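PDB 1YWM: C protein alpha-antigen from Streptococcus agalactiae, which is a cell-wall-anchored surface protein, here its N-terminal domain, that may play a role in both virulence and immunity. Local coordinates for residues Leu126-Asn138 with Val150-Asp162. Numbering follows the deposited sequence.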
# COMPACT_ATOMS: atom_id res chain seq x y z
N LEU A 126 9.09 -4.09 -6.23
CA LEU A 126 9.07 -5.28 -5.38
C LEU A 126 8.24 -6.38 -6.01
O LEU A 126 8.69 -7.54 -6.08
CB LEU A 126 8.55 -4.95 -3.97
CG LEU A 126 8.31 -6.08 -2.96
CD1 LEU A 126 9.64 -6.82 -2.67
CD2 LEU A 126 7.75 -5.45 -1.67
N ARG A 127 7.05 -6.04 -6.50
CA ARG A 127 6.18 -7.08 -7.05
C ARG A 127 6.77 -7.71 -8.32
O ARG A 127 6.69 -8.92 -8.52
CB ARG A 127 4.78 -6.52 -7.33
CG ARG A 127 3.94 -6.34 -6.04
CD ARG A 127 2.59 -5.58 -6.34
NE ARG A 127 1.84 -5.34 -5.11
CZ ARG A 127 1.17 -6.26 -4.43
NH1 ARG A 127 0.54 -5.91 -3.32
NH2 ARG A 127 1.09 -7.53 -4.85
N ASP A 128 7.41 -6.88 -9.15
CA ASP A 128 8.11 -7.37 -10.33
C ASP A 128 9.25 -8.28 -9.92
O ASP A 128 9.43 -9.34 -10.50
CB ASP A 128 8.72 -6.21 -11.12
CG ASP A 128 7.69 -5.45 -11.92
OD1 ASP A 128 6.56 -5.96 -12.08
OD2 ASP A 128 7.94 -4.34 -12.42
N LYS A 129 10.04 -7.83 -8.96
CA LYS A 129 11.15 -8.64 -8.45
C LYS A 129 10.68 -9.99 -7.93
O LYS A 129 11.30 -11.05 -8.18
CB LYS A 129 11.93 -7.88 -7.36
CG LYS A 129 13.26 -8.52 -6.99
CD LYS A 129 14.22 -8.52 -8.21
CE LYS A 129 15.65 -8.89 -7.84
NZ LYS A 129 15.73 -10.17 -7.07
N ILE A 130 9.60 -9.98 -7.16
CA ILE A 130 9.05 -11.21 -6.66
C ILE A 130 8.68 -12.16 -7.79
O ILE A 130 8.96 -13.36 -7.71
CB ILE A 130 7.82 -10.96 -5.73
CG1 ILE A 130 8.27 -10.38 -4.38
CG2 ILE A 130 7.04 -12.29 -5.55
CD1 ILE A 130 7.08 -9.81 -3.52
N GLU A 131 8.05 -11.64 -8.86
CA GLU A 131 7.64 -12.51 -9.98
C GLU A 131 8.86 -13.03 -10.73
O GLU A 131 8.86 -14.17 -11.20
CB GLU A 131 6.69 -11.78 -10.96
CG GLU A 131 5.28 -11.53 -10.37
CD GLU A 131 4.67 -12.76 -9.71
OE1 GLU A 131 4.25 -12.68 -8.51
OE2 GLU A 131 4.62 -13.83 -10.39
N GLU A 132 9.91 -12.23 -10.81
CA GLU A 132 11.15 -12.67 -11.48
C GLU A 132 11.82 -13.82 -10.71
O GLU A 132 12.27 -14.81 -11.33
CB GLU A 132 12.10 -11.50 -11.67
CG GLU A 132 11.52 -10.44 -12.61
CD GLU A 132 12.24 -9.10 -12.55
OE1 GLU A 132 11.90 -8.23 -13.36
OE2 GLU A 132 13.12 -8.91 -11.68
N VAL A 133 11.86 -13.71 -9.38
CA VAL A 133 12.47 -14.79 -8.56
C VAL A 133 11.57 -16.03 -8.61
O VAL A 133 12.06 -17.15 -8.65
CB VAL A 133 12.74 -14.33 -7.11
CG1 VAL A 133 13.29 -15.48 -6.23
CG2 VAL A 133 13.70 -13.12 -7.11
N ARG A 134 10.26 -15.83 -8.57
CA ARG A 134 9.33 -16.94 -8.69
C ARG A 134 9.58 -17.71 -9.99
O ARG A 134 9.64 -18.96 -10.01
CB ARG A 134 7.89 -16.39 -8.72
CG ARG A 134 6.80 -17.37 -8.41
CD ARG A 134 5.38 -16.75 -8.35
NE ARG A 134 5.20 -15.78 -7.25
CZ ARG A 134 4.98 -16.12 -5.96
NH1 ARG A 134 4.79 -15.20 -5.00
NH2 ARG A 134 4.93 -17.40 -5.64
N THR A 135 9.73 -16.97 -11.09
CA THR A 135 9.91 -17.58 -12.40
C THR A 135 11.23 -18.37 -12.40
O THR A 135 11.28 -19.52 -12.82
CB THR A 135 9.92 -16.50 -13.50
OG1 THR A 135 8.59 -15.98 -13.66
CG2 THR A 135 10.21 -17.12 -14.87
N ASN A 136 12.27 -17.74 -11.90
CA ASN A 136 13.56 -18.39 -11.76
C ASN A 136 13.46 -19.67 -10.90
O ASN A 136 13.93 -20.75 -11.32
CB ASN A 136 14.57 -17.41 -11.17
CG ASN A 136 15.98 -17.97 -11.10
OD1 ASN A 136 16.31 -18.94 -11.79
ND2 ASN A 136 16.81 -17.35 -10.29
N ALA A 137 12.86 -19.55 -9.72
CA ALA A 137 12.77 -20.66 -8.77
C ALA A 137 12.05 -21.87 -9.38
O ALA A 137 12.36 -23.00 -9.02
CB ALA A 137 12.07 -20.22 -7.43
N ASN A 138 11.11 -21.62 -10.29
CA ASN A 138 10.32 -22.70 -10.91
C ASN A 138 11.06 -23.50 -11.98
O ASN A 138 10.57 -24.53 -12.43
CB ASN A 138 8.95 -22.16 -11.39
CG ASN A 138 7.96 -22.05 -10.22
OD1 ASN A 138 7.83 -22.98 -9.43
ND2 ASN A 138 7.30 -20.91 -10.09
N VAL A 150 12.43 -21.02 -1.09
CA VAL A 150 12.40 -19.70 -1.72
C VAL A 150 10.94 -19.24 -1.95
O VAL A 150 10.55 -18.11 -1.59
CB VAL A 150 13.23 -19.64 -3.01
CG1 VAL A 150 12.95 -18.32 -3.82
CG2 VAL A 150 14.74 -19.78 -2.66
N LEU A 151 10.12 -20.13 -2.50
CA LEU A 151 8.70 -19.74 -2.74
C LEU A 151 7.96 -19.44 -1.46
O LEU A 151 7.04 -18.57 -1.42
CB LEU A 151 7.99 -20.84 -3.51
CG LEU A 151 8.52 -21.01 -4.95
CD1 LEU A 151 7.69 -22.07 -5.66
CD2 LEU A 151 8.48 -19.71 -5.75
N THR A 152 8.31 -20.15 -0.39
CA THR A 152 7.67 -19.89 0.90
C THR A 152 7.94 -18.45 1.37
O THR A 152 7.04 -17.75 1.88
CB THR A 152 8.25 -20.91 1.98
OG1 THR A 152 7.70 -22.22 1.77
CG2 THR A 152 7.77 -20.54 3.39
N GLY A 153 9.18 -18.02 1.20
CA GLY A 153 9.57 -16.68 1.61
C GLY A 153 8.89 -15.62 0.73
O GLY A 153 8.42 -14.56 1.22
N LEU A 154 8.88 -15.87 -0.57
CA LEU A 154 8.16 -14.96 -1.47
C LEU A 154 6.66 -14.87 -1.12
O LEU A 154 6.08 -13.77 -1.18
CB LEU A 154 8.31 -15.40 -2.93
CG LEU A 154 9.75 -15.45 -3.47
CD1 LEU A 154 9.68 -15.87 -4.95
CD2 LEU A 154 10.50 -14.11 -3.36
N ASP A 155 6.02 -16.00 -0.84
CA ASP A 155 4.60 -16.00 -0.46
C ASP A 155 4.33 -15.21 0.80
O ASP A 155 3.31 -14.52 0.89
CB ASP A 155 4.06 -17.43 -0.30
CG ASP A 155 4.05 -18.17 -1.61
OD1 ASP A 155 3.85 -19.41 -1.57
OD2 ASP A 155 4.25 -17.60 -2.71
N THR A 156 5.23 -15.30 1.77
CA THR A 156 5.09 -14.55 3.01
C THR A 156 5.13 -13.03 2.75
O THR A 156 4.26 -12.26 3.24
CB THR A 156 6.20 -15.00 3.99
OG1 THR A 156 5.96 -16.38 4.36
CG2 THR A 156 6.13 -14.21 5.30
N ILE A 157 6.11 -12.60 1.97
CA ILE A 157 6.22 -11.21 1.57
C ILE A 157 4.99 -10.75 0.76
O ILE A 157 4.45 -9.65 0.97
CB ILE A 157 7.53 -10.98 0.78
CG1 ILE A 157 8.74 -11.16 1.73
CG2 ILE A 157 7.53 -9.54 0.22
CD1 ILE A 157 10.15 -11.18 1.08
N LYS A 158 4.58 -11.57 -0.21
CA LYS A 158 3.46 -11.16 -1.07
C LYS A 158 2.17 -11.02 -0.26
O LYS A 158 1.41 -10.07 -0.43
CB LYS A 158 3.31 -12.14 -2.24
CG LYS A 158 2.01 -12.00 -3.08
CD LYS A 158 2.18 -11.06 -4.25
CE LYS A 158 1.12 -11.27 -5.39
NZ LYS A 158 -0.26 -11.70 -4.98
N THR A 159 1.91 -11.97 0.63
CA THR A 159 0.73 -11.88 1.52
C THR A 159 0.74 -10.59 2.35
O THR A 159 -0.28 -9.89 2.47
CB THR A 159 0.67 -13.14 2.41
OG1 THR A 159 0.44 -14.27 1.56
CG2 THR A 159 -0.56 -13.12 3.32
N ASP A 160 1.91 -10.25 2.86
CA ASP A 160 2.13 -9.07 3.69
C ASP A 160 1.83 -7.77 2.92
O ASP A 160 1.03 -6.94 3.38
CB ASP A 160 3.56 -9.14 4.21
CG ASP A 160 3.90 -8.01 5.18
OD1 ASP A 160 2.99 -7.41 5.78
OD2 ASP A 160 5.06 -7.67 5.40
N ILE A 161 2.39 -7.62 1.72
CA ILE A 161 2.17 -6.39 0.96
C ILE A 161 0.76 -6.35 0.36
O ILE A 161 0.25 -5.26 0.09
CB ILE A 161 3.27 -6.11 -0.08
CG1 ILE A 161 3.32 -7.20 -1.18
CG2 ILE A 161 4.65 -5.88 0.63
CD1 ILE A 161 4.31 -6.86 -2.33
N ASP A 162 0.13 -7.50 0.18
CA ASP A 162 -1.24 -7.51 -0.34
C ASP A 162 -2.19 -7.00 0.72
O ASP A 162 -3.20 -6.36 0.43
CB ASP A 162 -1.69 -8.92 -0.77
CG ASP A 162 -1.14 -9.32 -2.13
OD1 ASP A 162 -1.22 -10.52 -2.49
OD2 ASP A 162 -0.61 -8.50 -2.90
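The first two helices of the antiparallel three-helix bundle, 124-137 and 144-163, pack here; the axes of segments 126-137 and 150-162 come within 10.2 Å and run antiparallel, 159° apart. Along the buried seam Val133 CG1 meets Val150 CG1 at 3.7 Å, while Ile130 CD1 lies 3.8 Å from Ile157 CG2. Leu126 CD2 meets Ile161 CD1 tip to tip. Two arginines, a double turn apart, line one side of this seam. Arg127, extended from CG to NE, brings NH1 and NH2 end-on to a single oxygen, Asp162 OD2, at 2.9 and 2.8 Å; guanidinium and carboxylate are nearly coplanar, 8° apart. Ile161 CD1 covers the centre of one guanidinium face, 3.8 Å above it, and Lys158 NZ holds the other carboxylate oxygen, Asp162 OD1. Arg134 is a knob among Leu151, Leu154, Asp155 and Lys158. A bend at chi3 (-65°) turns its guanidinium across to Asp155, where NH2 meets OD2 at 3.0 Å in the guanidinium plane; NE bonds weakly to Glu131 OE1. Helix 168-182 completes the bundle, its Val178 touching Val133 and Ile157; toward the beta sandwich, Ser123, just after strand 113-121, accepts a hydrogen bond from Arg127 NE.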